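Local coordinates for epidermal growth factor receptor pathway substrate 8-like protein 1 (Mus musculus, PDB 2CY5) that probably binds short peptide motifs of partner proteins through its phosphotyrosine-binding (PTB) domain, consistent with a role in growth factor receptor signalling, at residues M5-S9 and R54-S58; V13-V17 and R45-Q49; L76-V80 and A129-R134; R92-L96 and A119-R123. All blocks are in the same frame, centred on the assembly; numbering follows the deposited sequence.

Contact 1 (M5-S9 and R54-S58); sequences MADVS and RVSPS. With CA (calcium ion), chain B.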
loop_
_atom_site.group_PDB
_atom_site.type_symbol
_atom_site.label_atom_id
_atom_site.label_comp_id
_atom_site.label_asym_id
_atom_site.label_seq_id
_atom_site.Cartn_x
_atom_site.Cartn_y
_atom_site.Cartn_z
HETATM N N MSE A 5 27.349 12.337 1.805
HETATM C CA MSE A 5 26.430 13.029 2.820
HETATM C C MSE A 5 25.559 14.230 2.383
HETATM O O MSE A 5 26.090 15.190 1.806
HETATM C CB MSE A 5 27.224 13.504 4.031
HETATM C CG MSE A 5 26.514 13.126 5.306
HETATM SE SE MSE A 5 26.945 11.341 6.032
HETATM C CE MSE A 5 28.139 11.904 7.485
ATOM N N ALA A 6 24.235 14.175 2.671
ATOM C CA ALA A 6 23.253 15.254 2.365
ATOM C C ALA A 6 22.013 14.902 3.130
ATOM O O ALA A 6 21.638 13.717 3.104
ATOM C CB ALA A 6 22.908 15.310 0.878
ATOM N N ASP A 7 21.413 15.847 3.857
ATOM C CA ASP A 7 20.259 15.402 4.567
ATOM C C ASP A 7 19.130 15.009 3.639
ATOM O O ASP A 7 18.464 14.083 3.942
ATOM C CB ASP A 7 19.717 16.435 5.515
ATOM C CG ASP A 7 20.640 16.630 6.676
ATOM O OD1 ASP A 7 21.529 15.753 7.028
ATOM O OD2 ASP A 7 20.463 17.715 7.188
ATOM N N VAL A 8 18.871 15.782 2.602
ATOM C CA VAL A 8 17.761 15.466 1.650
ATOM C C VAL A 8 18.343 15.330 0.286
ATOM O O VAL A 8 19.126 16.279 -0.190
ATOM C CB VAL A 8 16.799 16.630 1.604
ATOM C CG1 VAL A 8 15.714 16.351 0.590
ATOM C CG2 VAL A 8 16.276 16.874 3.000
ATOM N N SER A 9 18.126 14.177 -0.369
ATOM C CA SER A 9 18.637 14.093 -1.703
ATOM C C SER A 9 17.482 13.481 -2.506
ATOM O O SER A 9 16.589 12.756 -1.913
ATOM C CB SER A 9 19.803 13.100 -1.760
ATOM O OG SER A 9 20.855 13.367 -0.842
ATOM N N ARG A 54 12.874 10.541 -3.075
ATOM C CA ARG A 54 13.492 11.464 -2.160
ATOM C C ARG A 54 13.857 10.900 -0.805
ATOM O O ARG A 54 13.073 10.224 -0.157
ATOM C CB ARG A 54 12.631 12.712 -2.113
ATOM C CG ARG A 54 13.224 13.811 -1.213
ATOM C CD ARG A 54 12.335 15.108 -1.056
ATOM N NE ARG A 54 12.124 15.781 -2.349
ATOM C CZ ARG A 54 11.161 16.704 -2.547
ATOM N NH1 ARG A 54 10.323 17.074 -1.559
ATOM N NH2 ARG A 54 11.011 17.258 -3.731
ATOM N N VAL A 55 15.160 10.978 -0.400
ATOM C CA VAL A 55 15.533 10.451 0.930
ATOM C C VAL A 55 15.736 11.643 1.867
ATOM O O VAL A 55 16.516 12.563 1.512
ATOM C CB VAL A 55 16.796 9.732 0.773
ATOM C CG1 VAL A 55 17.196 9.079 2.018
ATOM C CG2 VAL A 55 16.617 8.616 -0.421
ATOM N N SER A 56 15.033 11.682 2.984
ATOM C CA SER A 56 15.169 12.747 3.984
ATOM C C SER A 56 15.501 12.104 5.226
ATOM O O SER A 56 15.471 10.873 5.345
ATOM C CB SER A 56 13.898 13.535 4.052
ATOM O OG SER A 56 12.988 12.852 4.828
ATOM N N PRO A 57 15.866 12.848 6.277
ATOM C CA PRO A 57 16.236 12.075 7.461
ATOM C C PRO A 57 15.082 11.374 8.202
ATOM O O PRO A 57 15.351 10.696 9.114
ATOM C CB PRO A 57 16.840 13.126 8.436
ATOM C CG PRO A 57 17.389 14.164 7.370
ATOM C CD PRO A 57 16.204 14.286 6.410
ATOM N N SER A 58 13.849 11.676 7.879
ATOM C CA SER A 58 12.706 10.980 8.551
ATOM C C SER A 58 11.940 10.000 7.671
ATOM O O SER A 58 11.162 9.233 8.210
ATOM C CB SER A 58 11.712 11.990 9.030
ATOM O OG SER A 58 11.193 12.711 7.921
HETATM CA CA CA B . 21.406 11.334 3.132
HETATM O O HOH W 1 23.423 11.278 1.932
HETATM O O HOH W 2 23.040 11.909 4.830
HETATM O O HOH W 3 19.560 11.812 4.640
HETATM O O HOH W 4 19.693 12.071 1.635
HETATM O O HOH W 5 21.790 9.439 4.341
#

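Contact 2 (V13-V17 and R45-Q49); sequences VNHLV and RVWAQ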
loop_
_atom_site.group_PDB
_atom_site.type_symbol
_atom_site.label_atom_id
_atom_site.label_comp_id
_atom_site.label_asym_id
_atom_site.label_seq_id
_atom_site.Cartn_x
_atom_site.Cartn_y
_atom_site.Cartn_z
ATOM N N VAL A 13 14.062 7.561 -10.632
ATOM C CA VAL A 13 14.169 6.130 -10.803
ATOM C C VAL A 13 12.935 5.703 -11.610
ATOM O O VAL A 13 12.009 6.492 -11.737
ATOM C CB VAL A 13 14.069 5.393 -9.383
ATOM C CG1 VAL A 13 15.223 5.850 -8.490
ATOM C CG2 VAL A 13 12.742 5.720 -8.776
ATOM N N ASN A 14 12.913 4.438 -11.980
ATOM C CA ASN A 14 11.706 3.844 -12.594
ATOM C C ASN A 14 11.187 2.823 -11.591
ATOM O O ASN A 14 11.857 1.826 -11.269
ATOM C CB ASN A 14 12.143 3.035 -13.859
ATOM C CG ASN A 14 12.403 3.990 -15.076
ATOM O OD1 ASN A 14 11.907 5.006 -15.115
ATOM N ND2 ASN A 14 13.207 3.605 -15.963
ATOM N N HIS A 15 9.969 2.991 -11.174
ATOM C CA HIS A 15 9.437 1.925 -10.291
ATOM C C HIS A 15 9.120 0.733 -11.182
ATOM O O HIS A 15 8.542 0.914 -12.296
ATOM C CB HIS A 15 8.158 2.525 -9.666
ATOM C CG HIS A 15 7.362 1.456 -8.975
ATOM N ND1 HIS A 15 6.313 0.751 -9.588
ATOM C CD2 HIS A 15 7.502 0.909 -7.736
ATOM C CE1 HIS A 15 5.859 -0.175 -8.749
ATOM N NE2 HIS A 15 6.555 -0.100 -7.612
ATOM N N LEU A 16 9.461 -0.470 -10.818
ATOM C CA LEU A 16 9.159 -1.603 -11.669
ATOM C C LEU A 16 7.946 -2.386 -11.098
ATOM O O LEU A 16 7.086 -2.684 -11.870
ATOM C CB LEU A 16 10.301 -2.574 -11.706
ATOM C CG LEU A 16 11.581 -1.862 -12.288
ATOM C CD1 LEU A 16 12.693 -2.990 -12.399
ATOM C CD2 LEU A 16 11.242 -1.397 -13.722
ATOM N N VAL A 17 7.923 -2.756 -9.811
ATOM C CA VAL A 17 6.787 -3.575 -9.276
ATOM C C VAL A 17 6.822 -3.487 -7.713
ATOM O O VAL A 17 7.889 -3.149 -7.118
ATOM C CB VAL A 17 7.065 -5.128 -9.682
ATOM C CG1 VAL A 17 8.054 -5.836 -8.738
ATOM C CG2 VAL A 17 5.714 -5.853 -9.572
ATOM N N ARG A 45 3.668 -8.435 -16.070
ATOM C CA ARG A 45 3.275 -7.607 -14.891
ATOM C C ARG A 45 4.206 -6.508 -14.529
ATOM O O ARG A 45 3.962 -5.823 -13.563
ATOM C CB ARG A 45 3.140 -8.496 -13.631
ATOM C CG ARG A 45 2.198 -9.700 -13.937
ATOM C CD ARG A 45 1.388 -10.026 -12.780
ATOM N NE ARG A 45 1.885 -11.124 -12.080
ATOM C CZ ARG A 45 1.543 -11.399 -10.810
ATOM N NH1 ARG A 45 0.668 -10.625 -10.134
ATOM N NH2 ARG A 45 2.144 -12.410 -10.173
ATOM N N VAL A 46 5.274 -6.291 -15.272
ATOM C CA VAL A 46 6.218 -5.259 -14.850
ATOM C C VAL A 46 6.222 -4.161 -15.856
ATOM O O VAL A 46 6.527 -4.435 -17.006
ATOM C CB VAL A 46 7.610 -5.919 -14.733
ATOM C CG1 VAL A 46 8.709 -4.886 -14.406
ATOM C CG2 VAL A 46 7.581 -7.005 -13.619
ATOM N N TRP A 47 5.924 -2.936 -15.481
ATOM C CA TRP A 47 5.977 -1.832 -16.438
ATOM C C TRP A 47 6.620 -0.628 -15.702
ATOM O O TRP A 47 6.121 -0.188 -14.690
ATOM C CB TRP A 47 4.559 -1.413 -16.959
ATOM C CG TRP A 47 3.911 -2.573 -17.727
ATOM C CD1 TRP A 47 3.248 -3.690 -17.158
ATOM C CD2 TRP A 47 4.051 -2.887 -19.141
ATOM N NE1 TRP A 47 3.003 -4.662 -18.139
ATOM C CE2 TRP A 47 3.465 -4.214 -19.338
ATOM C CE3 TRP A 47 4.593 -2.204 -20.242
ATOM C CZ2 TRP A 47 3.434 -4.841 -20.617
ATOM C CZ3 TRP A 47 4.554 -2.845 -21.522
ATOM C CH2 TRP A 47 3.969 -4.147 -21.686
ATOM N N ALA A 48 7.742 -0.171 -16.248
ATOM C CA ALA A 48 8.558 0.922 -15.725
ATOM C C ALA A 48 7.842 2.223 -15.682
ATOM O O ALA A 48 7.254 2.739 -16.674
ATOM C CB ALA A 48 9.897 1.000 -16.554
ATOM N N GLN A 49 7.822 2.804 -14.523
ATOM C CA GLN A 49 7.143 4.095 -14.377
ATOM C C GLN A 49 8.092 5.033 -13.777
ATOM O O GLN A 49 8.566 4.773 -12.667
ATOM C CB GLN A 49 5.934 3.942 -13.492
ATOM C CG GLN A 49 5.230 5.248 -13.192
ATOM C CD GLN A 49 3.865 5.009 -12.467
ATOM O OE1 GLN A 49 3.092 4.110 -12.859
ATOM N NE2 GLN A 49 3.558 5.824 -11.430
HETATM O O HOH W 6 5.425 0.744 -12.235
#

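Contact 3 (L76-V80 and A129-R134); sequences LDAIV and ALQNYR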
loop_
_atom_site.group_PDB
_atom_site.type_symbol
_atom_site.label_atom_id
_atom_site.label_comp_id
_atom_site.label_asym_id
_atom_site.label_seq_id
_atom_site.Cartn_x
_atom_site.Cartn_y
_atom_site.Cartn_z
ATOM N N LEU A 76 11.034 6.133 8.059
ATOM C CA LEU A 76 12.135 5.231 8.113
ATOM C C LEU A 76 11.845 4.080 9.010
ATOM O O LEU A 76 12.375 3.025 8.815
ATOM C CB LEU A 76 13.382 5.986 8.580
ATOM C CG LEU A 76 13.842 7.034 7.497
ATOM C CD1 LEU A 76 15.233 7.617 8.021
ATOM C CD2 LEU A 76 14.133 6.444 6.037
ATOM N N ASP A 77 10.966 4.284 9.959
ATOM C CA ASP A 77 10.574 3.193 10.900
ATOM C C ASP A 77 9.896 1.991 10.153
ATOM O O ASP A 77 9.954 0.900 10.611
ATOM C CB ASP A 77 9.502 3.781 11.848
ATOM C CG ASP A 77 9.313 2.953 13.028
ATOM O OD1 ASP A 77 8.317 3.187 13.754
ATOM O OD2 ASP A 77 10.208 2.073 13.201
ATOM N N ALA A 78 9.196 2.282 9.023
ATOM C CA ALA A 78 8.543 1.310 8.141
ATOM C C ALA A 78 9.526 0.560 7.240
ATOM O O ALA A 78 9.183 -0.473 6.718
ATOM C CB ALA A 78 7.496 2.082 7.245
ATOM N N ILE A 79 10.759 1.003 7.025
ATOM C CA ILE A 79 11.667 0.218 6.113
ATOM C C ILE A 79 12.357 -0.927 6.799
ATOM O O ILE A 79 13.074 -0.729 7.738
ATOM C CB ILE A 79 12.702 1.261 5.470
ATOM C CG1 ILE A 79 11.851 2.349 4.824
ATOM C CG2 ILE A 79 13.652 0.628 4.521
ATOM C CD1 ILE A 79 12.674 3.429 4.123
ATOM N N VAL A 80 12.251 -2.135 6.331
ATOM C CA VAL A 80 12.807 -3.207 7.076
ATOM C C VAL A 80 14.032 -3.606 6.374
ATOM O O VAL A 80 14.853 -4.220 6.984
ATOM C CB VAL A 80 11.793 -4.424 7.292
ATOM C CG1 VAL A 80 10.333 -4.059 7.004
ATOM C CG2 VAL A 80 12.001 -5.469 6.262
ATOM N N ALA A 129 20.603 6.821 6.184
ATOM C CA ALA A 129 19.504 7.500 6.850
ATOM C C ALA A 129 18.865 6.545 7.864
ATOM O O ALA A 129 18.573 6.993 9.001
ATOM C CB ALA A 129 18.449 8.111 5.873
ATOM N N LEU A 130 18.803 5.246 7.557
ATOM C CA LEU A 130 18.297 4.261 8.473
ATOM C C LEU A 130 19.203 4.167 9.719
ATOM O O LEU A 130 18.687 4.246 10.817
ATOM C CB LEU A 130 18.262 2.827 7.803
ATOM C CG LEU A 130 17.131 2.807 6.787
ATOM C CD1 LEU A 130 17.007 1.400 6.091
ATOM C CD2 LEU A 130 15.855 2.915 7.574
ATOM N N GLN A 131 20.493 4.003 9.557
ATOM C CA GLN A 131 21.405 3.955 10.681
ATOM C C GLN A 131 21.201 5.173 11.542
ATOM O O GLN A 131 21.107 5.080 12.762
ATOM C CB GLN A 131 22.847 4.041 10.268
ATOM C CG GLN A 131 23.357 2.830 9.541
ATOM C CD GLN A 131 24.790 3.032 8.815
ATOM O OE1 GLN A 131 25.196 2.183 7.977
ATOM N NE2 GLN A 131 25.520 4.129 9.141
ATOM N N ASN A 132 21.161 6.332 10.924
ATOM C CA ASN A 132 21.004 7.540 11.674
ATOM C C ASN A 132 19.716 7.477 12.509
ATOM O O ASN A 132 19.741 7.559 13.751
ATOM C CB ASN A 132 20.950 8.744 10.733
ATOM C CG ASN A 132 20.771 10.072 11.483
ATOM O OD1 ASN A 132 20.161 11.008 10.964
ATOM N ND2 ASN A 132 21.333 10.158 12.712
ATOM N N TYR A 133 18.591 7.386 11.837
ATOM C CA TYR A 133 17.293 7.318 12.476
ATOM C C TYR A 133 17.280 6.317 13.645
ATOM O O TYR A 133 16.874 6.660 14.747
ATOM C CB TYR A 133 16.281 6.892 11.442
ATOM C CG TYR A 133 14.907 6.831 11.979
ATOM C CD1 TYR A 133 14.127 7.968 12.028
ATOM C CD2 TYR A 133 14.393 5.629 12.464
ATOM C CE1 TYR A 133 12.877 7.922 12.539
ATOM C CE2 TYR A 133 13.139 5.568 12.996
ATOM C CZ TYR A 133 12.389 6.716 13.024
ATOM O OH TYR A 133 11.106 6.662 13.516
ATOM N N ARG A 134 17.711 5.078 13.373
ATOM C CA ARG A 134 17.731 3.977 14.334
ATOM C C ARG A 134 18.712 4.213 15.486
ATOM O O ARG A 134 19.728 4.989 15.454
ATOM C CB ARG A 134 18.056 2.600 13.646
ATOM C CG ARG A 134 16.864 2.002 12.762
ATOM C CD ARG A 134 17.390 0.955 11.779
ATOM N NE ARG A 134 16.351 0.465 10.849
ATOM C CZ ARG A 134 16.551 -0.416 9.860
ATOM N NH1 ARG A 134 17.742 -0.953 9.609
ATOM N NH2 ARG A 134 15.532 -0.834 9.112
#

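Contact 4 (R92-L96 and A119-R123); sequences RSLLL and AELIR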
loop_
_atom_site.group_PDB
_atom_site.type_symbol
_atom_site.label_atom_id
_atom_site.label_comp_id
_atom_site.label_asym_id
_atom_site.label_seq_id
_atom_site.Cartn_x
_atom_site.Cartn_y
_atom_site.Cartn_z
ATOM N N ARG A 92 22.275 -3.873 -15.363
ATOM C CA ARG A 92 21.895 -2.921 -14.266
ATOM C C ARG A 92 21.540 -3.378 -12.910
ATOM O O ARG A 92 20.943 -4.415 -12.693
ATOM C CB ARG A 92 20.723 -2.081 -14.629
ATOM C CG ARG A 92 20.998 -1.082 -15.528
ATOM C CD ARG A 92 20.046 -0.032 -15.286
ATOM N NE ARG A 92 19.517 0.454 -16.541
ATOM C CZ ARG A 92 18.689 1.485 -16.598
ATOM N NH1 ARG A 92 18.349 2.088 -15.498
ATOM N NH2 ARG A 92 18.163 1.904 -17.726
ATOM N N SER A 93 21.598 -2.362 -12.075
ATOM C CA SER A 93 21.330 -2.595 -10.693
ATOM C C SER A 93 19.831 -2.286 -10.343
ATOM O O SER A 93 19.197 -1.395 -10.870
ATOM C CB SER A 93 22.339 -1.741 -9.873
ATOM O OG SER A 93 22.707 -2.336 -8.601
ATOM N N LEU A 94 19.230 -3.113 -9.529
ATOM C CA LEU A 94 17.888 -2.769 -9.076
ATOM C C LEU A 94 18.043 -2.318 -7.588
ATOM O O LEU A 94 18.851 -2.872 -6.814
ATOM C CB LEU A 94 17.078 -4.018 -9.046
ATOM C CG LEU A 94 16.948 -4.542 -10.531
ATOM C CD1 LEU A 94 16.045 -5.760 -10.439
ATOM C CD2 LEU A 94 16.386 -3.430 -11.527
ATOM N N LEU A 95 17.179 -1.405 -7.187
ATOM C CA LEU A 95 17.115 -0.980 -5.839
ATOM C C LEU A 95 15.908 -1.810 -5.195
ATOM O O LEU A 95 14.755 -1.815 -5.703
ATOM C CB LEU A 95 16.745 0.490 -5.782
ATOM C CG LEU A 95 16.478 0.865 -4.284
ATOM C CD1 LEU A 95 17.753 0.852 -3.411
ATOM C CD2 LEU A 95 15.885 2.413 -4.201
ATOM N N LEU A 96 16.166 -2.543 -4.144
ATOM C CA LEU A 96 15.068 -3.268 -3.519
ATOM C C LEU A 96 14.784 -2.634 -2.198
ATOM O O LEU A 96 15.704 -2.291 -1.362
ATOM C CB LEU A 96 15.525 -4.674 -3.350
ATOM C CG LEU A 96 14.492 -5.753 -3.047
ATOM C CD1 LEU A 96 15.091 -7.141 -3.222
ATOM C CD2 LEU A 96 14.207 -5.571 -1.709
ATOM N N ALA A 119 21.585 2.108 -8.468
ATOM C CA ALA A 119 20.804 1.767 -7.265
ATOM C C ALA A 119 21.756 1.759 -6.094
ATOM O O ALA A 119 21.349 1.938 -4.976
ATOM C CB ALA A 119 20.229 0.219 -7.417
ATOM N N GLU A 120 23.059 1.510 -6.360
ATOM C CA GLU A 120 24.025 1.419 -5.248
ATOM C C GLU A 120 24.170 2.699 -4.453
ATOM O O GLU A 120 24.273 2.631 -3.185
ATOM C CB GLU A 120 25.418 1.087 -5.770
ATOM C CG GLU A 120 26.269 0.788 -4.608
ATOM C CD GLU A 120 25.848 -0.560 -3.973
ATOM O OE1 GLU A 120 26.011 -0.607 -2.713
ATOM O OE2 GLU A 120 25.401 -1.510 -4.754
ATOM N N LEU A 121 24.109 3.795 -5.146
ATOM C CA LEU A 121 24.242 5.120 -4.478
ATOM C C LEU A 121 23.027 5.369 -3.689
ATOM O O LEU A 121 23.081 5.912 -2.590
ATOM C CB LEU A 121 24.395 6.201 -5.551
ATOM C CG LEU A 121 24.656 7.654 -5.130
ATOM C CD1 LEU A 121 26.012 7.743 -4.500
ATOM C CD2 LEU A 121 24.667 8.639 -6.298
ATOM N N ILE A 122 21.875 4.897 -4.175
ATOM C CA ILE A 122 20.621 5.221 -3.397
ATOM C C ILE A 122 20.531 4.341 -2.168
ATOM O O ILE A 122 20.096 4.827 -1.106
ATOM C CB ILE A 122 19.301 5.040 -4.296
ATOM C CG1 ILE A 122 19.348 5.950 -5.584
ATOM C CG2 ILE A 122 18.083 5.413 -3.461
ATOM C CD1 ILE A 122 18.260 5.528 -6.713
ATOM N N ARG A 123 20.909 3.052 -2.319
ATOM C CA ARG A 123 21.010 2.106 -1.206
ATOM C C ARG A 123 21.895 2.694 -0.098
ATOM O O ARG A 123 21.481 2.692 1.067
ATOM C CB ARG A 123 21.606 0.790 -1.662
ATOM C CG ARG A 123 21.860 -0.158 -0.457
ATOM C CD ARG A 123 22.736 -1.294 -0.891
ATOM N NE ARG A 123 24.052 -0.678 -0.933
ATOM C CZ ARG A 123 24.688 -0.305 0.185
ATOM N NH1 ARG A 123 24.136 -0.496 1.385
ATOM N NH2 ARG A 123 25.860 0.288 0.085
HETATM O O HOH W 7 24.792 -3.570 -7.111
#

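Contact 1 (M5-S9 and R54-S58)
Ser9 and Val55 form an antiparallel hydrogen-bonded pair, the Ser9 N to Val55 O bond (3.0 Å) being matched by the Val55 N to Ser9 O bond (2.7 Å). The second meets its acceptor almost head-on, with a C=O...N angle of 168°, whereas Ser9 N approaches Val55 O in the carbonyl plane. Val8 CA adds a CA-H...O contact to the same oxygen, Val55 O (3.2 Å). Side chains meet on the Val8 and Asp7 side of the pair. Val8 carries CG1 anti to its backbone N (chi1 177°), which lays that methyl obliquely against the aliphatic part of Arg54, with CG1 4.0 Å from CD. The guanidinium of Arg54 reaches on to Gln10. Pro57 presents its ring to Asp7, crossing that side chain at about a right angle, and Pro57 CG comes within 3.7 Å of Asp7 CB. In this PTB domain of the pleckstrin-homology superfold, the pair joins the beginning of strand 9-20 to the end of strand 49-55, and Ala6, three residues before Ser9, binds a calcium ion. Ala6 O lies 2.4 Å from the calcium, and five waters and Asp125 of the C-terminal helix complete seven ligands. Two of these waters reach back to the contact: water 3 donates to Asp7 O (2.6 Å), and water 4 lies 3.0 Å from Ser9 OG, to which it is hydrogen-bonded. Ser9 and Val55 point to the same face of the sheet, where their side chains meet Asp125 of helix 118-133.

Contact 2 (V13-V17 and R45-Q49)
His15 and Gln49 exchange both backbone hydrogen bonds, as an antiparallel hydrogen-bonded pair at the start of strand 49-55. His15 N gives its proton to Gln49 O at 2.7 Å, from a position tilted 28° out of the carbonyl plane, and Gln49 N returns a bond to His15 O at 3.0 Å, in the plane of the His15 carbonyl. Toward Trp47 the direct backbone bonds stop although the chains stay close, and a water bridges them. Water 6 donates to His15 O and also to Trp47 O (2.7 Å), and in addition it is hydrogen-bonded to His15 ND1, lying at the ring edge and in its plane. The carbon CG of His15 stands anti to the backbone N (chi1 168°), which brings the imidazole over Val17 N on one face. His15 NE2 pairs with Thr18 OG1, so both ring nitrogens are engaged. The amide of Asn14 is held outside the contact by Gln113, and Trp47 NE1 by Gly44 O. On the side of strand 108-114, Leu16 and Val17 are both paired with Phe111, a classic beta bulge. Apolar side chains fill the remainder: Leu16 CD2 rests on Ala48 CB at 3.9 Å, and Leu16 CB meets Val46 CG1 at the same distance. Val17 turns its CB toward Val46 and also reaches helix 30-42 at Leu37. Across the subunit boundary, Glu103 of the second subunit packs on His15 and Gln49. Because His15 O accepts from both Gln49 N and water 6, the loop before strand 49-55 is held to strand 9-20 by one bonded pair and a water that also satisfies Trp47 O.

Contact 3 (L76-V80 and A129-R134)
Leu76 lies against the last turn of helix 118-133, the C-terminal helix that packs on the sheet in the PTB fold. Its CG is set anti to the carbonyl carbon, and the extended leucine sends CD1 to the helix, 3.5 Å from Ala129 O and 3.7 Å from Tyr133 CB. Leu76 and Tyr133 run past each other in opposite directions. Tyr133 holds CG anti to the backbone N (chi1 -178°), which carries the phenol to Leu76 and Asp77 at the start of the 3-10 turn. Leu76 CB then sits over one ring face, 4.0 Å from the centroid and 18° off the normal, a CH-pi contact. At the far end of the ring, Tyr133 OH comes near Asp77 CB (3.7 Å). One step deeper, Ile79 and Leu130 cross at about a right angle, CG2 of Ile79 meeting CD1 of Leu130 at 3.8 Å, while Val60 of strand 59-63 also touches Ile79. The other methyl of Leu130, CD2, supports one face of the Arg134 guanidinium. The arginine chain, extended from CG to NE, ends with NH2 2.8 Å from Ile79 O, a weak hydrogen bond bent to 119° although the oxygen lies in the guanidinium plane.

Contact 4 (R92-L96 and A119-R123)
The flat peptide between Leu94 and Leu95 is covered on one face by Ala119 CB, which stands 3.4 Å from Leu94 C. A second flat group, the guanidinium of Arg123, turns aside from the strand and has the Glu120 carboxylate at its edge, in plane. The grip is side-on, with both nitrogens on one oxygen: Arg123 NE bonds to Glu120 OE1 at 2.6 Å, from 51° out of the carboxylate plane, and Arg123 NH2 meets the same atom at 2.9 Å, nearly along the C-O axis. The methyl of Ala119 also touches Leu95 CB and, 3.8 Å away, Ser93 OG. Further into the core, Leu95 and Ile122 cross at about a right angle, with CD2 of Leu95 3.8 Å from CG2 of Ile122. Leu95 CG lies anti to its backbone N (chi1 172°), which swings the branch along the helix toward Ile122 and Arg123; Leu95 CD1 lies 4.2 Å from Arg123 CB. Here the C-terminal helix of the PTB fold begins over strand 94-99, at 26° to it and with 7.7 Å between the axes of the two short segments. Ala84 of the neighbouring edge strand 79-85 also meets Ala119; in relatives, the groove between this strand and helix receives peptide ligands. Water 7 joins Ser93 OG to Glu120 OE2, to which it donates. No direct hydrogen bond crosses between the segments, and Ala119 N is buried without a partner in the model. Cohesion therefore rests on apolar side chains and one close methyl-to-peptide contact, with the charged pair kept within the helix and a water bridge at the margin.

All four contacts reach the same antiparallel sheet of the PTB domain. Contact 1 spans the chain from its modelled N-terminus to strand 49-55 and encloses contact 2 in sequence; contact 3 opens afterwards and encloses contact 4. Measured between centres, contacts 1 and 3 are about 12 Å apart, and they touch through Ser58 and Leu76 and through Val55 and Ala129. Contact 2 lies about 24 Å from contact 3, centre to centre, on the opposite side of the chain's centre. Contact 4, its centre about 14 Å from that of contact 2, meets it where Val13 packs on Ile122. Contacts 3 and 4, with centres about 17 Å apart, share helix 118-133, so its start packs on strand 94-99 and its end on the turn leading into strand 79-85.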